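ABC transporter, substrate binding protein (Polyamine) (PDB 4EUO) is a class D periplasmic binding protein that holds gamma-aminobutyric acid between its two lobes and probably delivers it to an ABC importer. Local coordinates at residues K117-L122 with A146-G151; R164-L169 with G305-A310. All coordinates share one frame; numbering follows the deposited sequence.

Contact 1: residues K117-L122 with A146-G151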
loop_
_atom_site.group_PDB
_atom_site.type_symbol
_atom_site.label_atom_id
_atom_site.label_comp_id
_atom_site.label_asym_id
_atom_site.label_seq_id
_atom_site.Cartn_x
_atom_site.Cartn_y
_atom_site.Cartn_z
ATOM N N LYS A 117 -18.660 -9.742 -4.433
ATOM C CA LYS A 117 -18.098 -9.204 -5.645
ATOM C C LYS A 117 -17.944 -7.689 -5.487
ATOM O O LYS A 117 -16.968 -7.113 -6.002
ATOM C CB LYS A 117 -19.049 -9.511 -6.825
ATOM C CG LYS A 117 -18.461 -9.164 -8.189
ATOM C CD LYS A 117 -19.415 -9.480 -9.345
ATOM C CE LYS A 117 -20.838 -9.074 -9.057
ATOM N NZ LYS A 117 -21.018 -7.603 -9.003
ATOM N N SER A 118 -18.913 -7.036 -4.846
ATOM C CA SER A 118 -18.914 -5.591 -4.693
ATOM C C SER A 118 -18.676 -5.156 -3.261
ATOM O O SER A 118 -18.821 -5.955 -2.332
ATOM C CB SER A 118 -20.245 -5.043 -5.187
ATOM O OG SER A 118 -21.238 -5.505 -4.286
ATOM N N TRP A 119 -18.397 -3.844 -3.062
ATOM C CA TRP A 119 -18.282 -3.338 -1.698
ATOM C C TRP A 119 -19.632 -3.499 -1.003
ATOM O O TRP A 119 -19.681 -3.864 0.169
ATOM C CB TRP A 119 -17.835 -1.861 -1.673
ATOM C CG TRP A 119 -16.470 -1.638 -2.213
ATOM C CD1 TRP A 119 -16.145 -0.905 -3.319
ATOM C CD2 TRP A 119 -15.249 -2.246 -1.751
ATOM N NE1 TRP A 119 -14.788 -0.979 -3.559
ATOM C CE2 TRP A 119 -14.221 -1.831 -2.628
ATOM C CE3 TRP A 119 -14.931 -3.117 -0.697
ATOM C CZ2 TRP A 119 -12.880 -2.215 -2.441
ATOM C CZ3 TRP A 119 -13.611 -3.534 -0.550
ATOM C CH2 TRP A 119 -12.606 -3.079 -1.407
ATOM N N ALA A 120 -20.741 -3.284 -1.764
ATOM C CA ALA A 120 -22.061 -3.507 -1.159
ATOM C C ALA A 120 -22.198 -4.947 -0.652
ATOM O O ALA A 120 -22.667 -5.140 0.476
ATOM C CB ALA A 120 -23.157 -3.217 -2.183
ATOM N N ASP A 121 -21.740 -5.940 -1.428
ATOM C CA ASP A 121 -21.801 -7.329 -0.968
ATOM C C ASP A 121 -20.991 -7.520 0.311
ATOM O O ASP A 121 -21.426 -8.196 1.254
ATOM C CB ASP A 121 -21.229 -8.281 -2.022
ATOM C CG ASP A 121 -21.975 -8.361 -3.344
ATOM O OD1 ASP A 121 -23.187 -8.000 -3.374
ATOM O OD2 ASP A 121 -21.356 -8.782 -4.333
ATOM N N LEU A 122 -19.768 -6.915 0.331
ATOM C CA LEU A 122 -18.893 -7.103 1.488
ATOM C C LEU A 122 -19.519 -6.515 2.745
ATOM O O LEU A 122 -19.237 -6.996 3.856
ATOM C CB LEU A 122 -17.529 -6.440 1.179
ATOM C CG LEU A 122 -16.445 -6.669 2.214
ATOM C CD1 LEU A 122 -16.151 -8.168 2.418
ATOM C CD2 LEU A 122 -15.194 -5.944 1.849
ATOM N N ALA A 146 -16.566 1.872 2.550
ATOM C CA ALA A 146 -17.851 1.989 3.255
ATOM C C ALA A 146 -18.773 2.967 2.502
ATOM O O ALA A 146 -19.974 2.685 2.341
ATOM C CB ALA A 146 -17.598 2.495 4.668
ATOM N N LEU A 147 -18.235 4.080 2.017
ATOM C CA LEU A 147 -19.040 5.064 1.313
ATOM C C LEU A 147 -19.525 4.496 -0.006
ATOM O O LEU A 147 -20.711 4.684 -0.348
ATOM C CB LEU A 147 -18.233 6.357 1.131
ATOM C CG LEU A 147 -18.013 7.145 2.421
ATOM C CD1 LEU A 147 -16.862 8.114 2.283
ATOM C CD2 LEU A 147 -19.303 7.862 2.875
ATOM N N LEU A 148 -18.661 3.784 -0.737
ATOM C CA LEU A 148 -19.075 3.143 -1.993
ATOM C C LEU A 148 -20.133 2.104 -1.727
ATOM O O LEU A 148 -21.109 2.037 -2.492
ATOM C CB LEU A 148 -17.893 2.492 -2.696
ATOM C CG LEU A 148 -16.798 3.457 -3.178
ATOM C CD1 LEU A 148 -15.494 2.705 -3.434
ATOM C CD2 LEU A 148 -17.237 4.245 -4.409
ATOM N N ALA A 149 -19.987 1.313 -0.670
ATOM C CA ALA A 149 -20.973 0.291 -0.306
ATOM C C ALA A 149 -22.297 0.952 0.042
ATOM O O ALA A 149 -23.354 0.320 -0.150
ATOM C CB ALA A 149 -20.473 -0.491 0.884
ATOM N N ASP A 150 -22.262 2.205 0.537
ATOM C CA ASP A 150 -23.445 2.978 0.918
ATOM C C ASP A 150 -24.017 3.787 -0.256
ATOM O O ASP A 150 -24.888 4.631 -0.033
ATOM C CB ASP A 150 -23.170 3.871 2.126
ATOM C CG ASP A 150 -24.415 4.304 2.857
ATOM O OD1 ASP A 150 -25.324 3.445 3.048
ATOM O OD2 ASP A 150 -24.443 5.452 3.324
ATOM N N GLY A 151 -23.521 3.563 -1.460
ATOM C CA GLY A 151 -24.098 4.176 -2.649
ATOM C C GLY A 151 -23.454 5.448 -3.153
ATOM O O GLY A 151 -23.914 5.979 -4.169
#

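Contact 2: residues R164-L169 with G305-A310. With SO4 (sulfate ion), chain F.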
loop_
_atom_site.group_PDB
_atom_site.type_symbol
_atom_site.label_atom_id
_atom_site.label_comp_id
_atom_site.label_asym_id
_atom_site.label_seq_id
_atom_site.Cartn_x
_atom_site.Cartn_y
_atom_site.Cartn_z
ATOM N N ARG A 164 -21.080 9.484 7.712
ATOM C CA ARG A 164 -21.796 8.512 6.905
ATOM C C ARG A 164 -20.985 7.202 6.816
ATOM O O ARG A 164 -21.545 6.112 6.914
ATOM C CB ARG A 164 -22.044 9.096 5.519
ATOM C CG ARG A 164 -22.762 8.172 4.574
ATOM C CD ARG A 164 -23.052 8.883 3.275
ATOM N NE ARG A 164 -23.728 7.993 2.339
ATOM C CZ ARG A 164 -24.271 8.402 1.188
ATOM N NH1 ARG A 164 -24.176 9.675 0.814
ATOM N NH2 ARG A 164 -24.907 7.539 0.404
ATOM N N ALA A 165 -19.657 7.309 6.614
ATOM C CA ALA A 165 -18.810 6.130 6.539
ATOM C C ALA A 165 -18.856 5.348 7.839
ATOM O O ALA A 165 -18.980 4.117 7.805
ATOM C CB ALA A 165 -17.377 6.526 6.221
ATOM N N PHE A 166 -18.769 6.034 8.984
ATOM C CA PHE A 166 -18.779 5.341 10.270
ATOM C C PHE A 166 -20.137 4.698 10.548
ATOM O O PHE A 166 -20.188 3.583 11.081
ATOM C CB PHE A 166 -18.393 6.322 11.388
ATOM C CG PHE A 166 -16.970 6.840 11.339
ATOM C CD1 PHE A 166 -15.910 5.999 11.016
ATOM C CD2 PHE A 166 -16.680 8.157 11.668
ATOM C CE1 PHE A 166 -14.585 6.491 10.979
ATOM C CE2 PHE A 166 -15.363 8.636 11.657
ATOM C CZ PHE A 166 -14.329 7.805 11.278
ATOM N N LYS A 167 -21.244 5.371 10.137
ATOM C CA LYS A 167 -22.563 4.730 10.303
ATOM C C LYS A 167 -22.654 3.452 9.476
ATOM O O LYS A 167 -23.194 2.452 9.952
ATOM C CB LYS A 167 -23.689 5.691 9.896
ATOM C CG LYS A 167 -23.912 6.763 10.952
ATOM C CD LYS A 167 -25.032 7.734 10.590
ATOM C CE LYS A 167 -25.291 8.731 11.694
ATOM N NZ LYS A 167 -26.313 9.740 11.295
ATOM N N LYS A 168 -22.095 3.455 8.254
ATOM C CA LYS A 168 -22.109 2.268 7.415
ATOM C C LYS A 168 -21.215 1.165 8.033
ATOM O O LYS A 168 -21.599 -0.002 8.082
ATOM C CB LYS A 168 -21.652 2.606 5.982
ATOM C CG LYS A 168 -21.715 1.417 4.995
ATOM C CD LYS A 168 -23.121 0.791 4.862
ATOM C CE LYS A 168 -23.135 -0.083 3.653
ATOM N NZ LYS A 168 -24.424 -0.814 3.528
ATOM N N LEU A 169 -20.029 1.534 8.517
ATOM C CA LEU A 169 -19.156 0.563 9.194
ATOM C C LEU A 169 -19.810 -0.013 10.457
ATOM O O LEU A 169 -19.654 -1.192 10.732
ATOM C CB LEU A 169 -17.794 1.177 9.540
ATOM C CG LEU A 169 -16.900 1.332 8.319
ATOM C CD1 LEU A 169 -15.882 2.456 8.549
ATOM C CD2 LEU A 169 -16.212 0.007 7.980
ATOM N N GLY A 305 -7.225 10.536 11.273
ATOM C CA GLY A 305 -6.709 9.511 12.173
ATOM C C GLY A 305 -7.361 9.554 13.549
ATOM O O GLY A 305 -7.791 8.530 14.097
ATOM N N GLU A 306 -7.489 10.756 14.120
ATOM C CA GLU A 306 -8.129 10.910 15.443
ATOM C C GLU A 306 -9.548 10.368 15.408
ATOM O O GLU A 306 -9.956 9.601 16.283
ATOM C CB GLU A 306 -8.139 12.394 15.850
ATOM C CG GLU A 306 -6.774 12.852 16.328
ATOM C CD GLU A 306 -6.681 14.241 16.936
ATOM O OE1 GLU A 306 -7.718 14.774 17.394
ATOM O OE2 GLU A 306 -5.553 14.781 16.986
ATOM N N ARG A 307 -10.307 10.714 14.359
ATOM C CA ARG A 307 -11.687 10.255 14.216
ATOM C C ARG A 307 -11.789 8.750 14.015
ATOM O O ARG A 307 -12.693 8.103 14.552
ATOM C CB ARG A 307 -12.385 11.051 13.096
ATOM C CG ARG A 307 -12.471 12.517 13.560
ATOM C CD ARG A 307 -13.323 13.410 12.722
ATOM N NE ARG A 307 -14.707 12.945 12.651
ATOM C CZ ARG A 307 -15.603 13.464 11.826
ATOM N NH1 ARG A 307 -15.264 14.454 11.008
ATOM N NH2 ARG A 307 -16.824 12.958 11.764
ATOM N N TRP A 308 -10.871 8.197 13.195
ATOM C CA TRP A 308 -10.844 6.773 12.925
ATOM C C TRP A 308 -10.607 5.956 14.205
ATOM O O TRP A 308 -11.371 5.051 14.490
ATOM C CB TRP A 308 -9.763 6.487 11.867
ATOM C CG TRP A 308 -9.486 5.031 11.652
ATOM C CD1 TRP A 308 -8.457 4.301 12.171
ATOM C CD2 TRP A 308 -10.309 4.109 10.923
ATOM N NE1 TRP A 308 -8.543 2.984 11.745
ATOM C CE2 TRP A 308 -9.679 2.844 10.985
ATOM C CE3 TRP A 308 -11.486 4.250 10.155
ATOM C CZ2 TRP A 308 -10.200 1.720 10.353
ATOM C CZ3 TRP A 308 -12.011 3.133 9.532
ATOM C CH2 TRP A 308 -11.360 1.887 9.611
ATOM N N TYR A 309 -9.573 6.307 14.975
ATOM C CA TYR A 309 -9.279 5.557 16.201
ATOM C C TYR A 309 -10.347 5.760 17.257
ATOM O O TYR A 309 -10.700 4.801 17.944
ATOM C CB TYR A 309 -7.863 5.854 16.709
ATOM C CG TYR A 309 -6.804 5.388 15.734
ATOM C CD1 TYR A 309 -6.732 4.053 15.333
ATOM C CD2 TYR A 309 -5.921 6.287 15.159
ATOM C CE1 TYR A 309 -5.781 3.636 14.408
ATOM C CE2 TYR A 309 -4.972 5.882 14.228
ATOM C CZ TYR A 309 -4.922 4.552 13.839
ATOM O OH TYR A 309 -4.014 4.173 12.889
ATOM N N ALA A 310 -10.923 6.967 17.346
ATOM C CA ALA A 310 -12.019 7.204 18.297
ATOM C C ALA A 310 -13.236 6.375 17.913
ATOM O O ALA A 310 -13.847 5.732 18.768
ATOM C CB ALA A 310 -12.376 8.676 18.334
HETATM S S SO4 F . -17.937 14.810 8.577
HETATM O O1 SO4 F . -17.038 15.544 9.436
HETATM O O2 SO4 F . -19.017 15.718 8.110
HETATM O O3 SO4 F . -17.222 14.281 7.413
HETATM O O4 SO4 F . -18.462 13.715 9.371
#

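Contact 1: residues K117-L122 with A146-G151
The indole of W119 meets L148 through the CD1–NE1 side of its five-membered ring: L148 CD1 lies 3.7 Å from W119 CD1 and nearly as close to NE1, coming in obliquely. The two side chains run side by side and point the same way. In W119 the ring is carried beside its own backbone N, with CG anti to the carbonyl carbon (chi1 -65°). Elsewhere round the indole, I222 and S198 of the central sheet touch W119, and its N-H bonds to Q220 O. That bond ties the pyrrole side of the ring to strand 215-229 and limits its rotation; L148 rests on the same strand through Q220 and I222.

At the backbone end of W119 the two main chains close in. The nearest CA atoms, those of A120 and A149, are 4.0 Å apart, and A149 CB fits against W119 O at 3.5 Å and W119 CB at 3.9 Å. A120 CB merely approaches A149 O, at 4.1 Å.

The other flat group, the D121 carboxylate, faces back into its own segment. Its OD2 receives K117 N through the anti lone pair at 2.9 Å, while S118 N reaches it from above the plane, 53° out. S118 OG in turn accepts D121 N at 2.9 Å, and this reciprocal pair is a capping box that starts helix 119-122. Helix 142-149 finishes in a Schellman motif: G151, at positive phi (96°), is the C-prime residue, G151 N bonds to L148 O, and V152 N reaches L147 O. The arrangement thus sets a capped helix start against a Schellman helix end, beside the central sheet of a periplasmic binding protein fold.

Contact 2: residues R164-L169 with G305-A310
F166 lies with the rim of its ring against the backbone and side chains of helix 305-310, in the closely packed, buried part of the contact. Its CZ lies 3.7 Å from R307 O, and CE1 is 3.9 Å from W308 CE3, which sits at the phenyl edge close to the ring plane. W308 reaches across because its CG is anti to the backbone N (chi1 171°), a turn that brings the six-membered ring toward the other helix. L169 CD1 then meets W308 CZ3 at 4.1 Å, its side chain crossing the indole at about a right angle. With axes 11.7 Å apart, these large side chains span the separation.

R307, by contrast, is partly exposed and turns its polar end outward. Its chain bends at chi3 (59°) toward a sulfate, probably from the crystallisation liquor. NH1 gives O1 a nearly straight bond of 2.6 Å and NH2 binds O4 at 3.0 Å; D163 makes a salt bridge to NH2, and L162 N and D163 N also hold the anion.

The segments run roughly parallel, at 22°. W311 of helix 301-313 stacks on F166 and meets W308, V142 of helix 142-149 touches both L169 and W308, and W308 NE1 bonds to K136 O, just past strand 132-135.

In the fold
Followed from the N terminus, the chain makes contact 1 first: 117-122 and 146-151 close a loop of 23 residues that includes strand 132-135. Contact 2 opens only afterwards, at 164-169, and closes a much longer excursion of 135 residues at 305-310. The two are therefore in series, neither nested nor crossed. They are joined through consecutive helices 142-149 and 162-170, where D150 OD2 and R164 NE form a salt bridge of 2.8 Å and A146 and L147 pack on A165. Their centres are 16 Å apart on one side of the chain's centre. Together they link helix 119-122, by way of these two helices, to C-terminal helix 301-313.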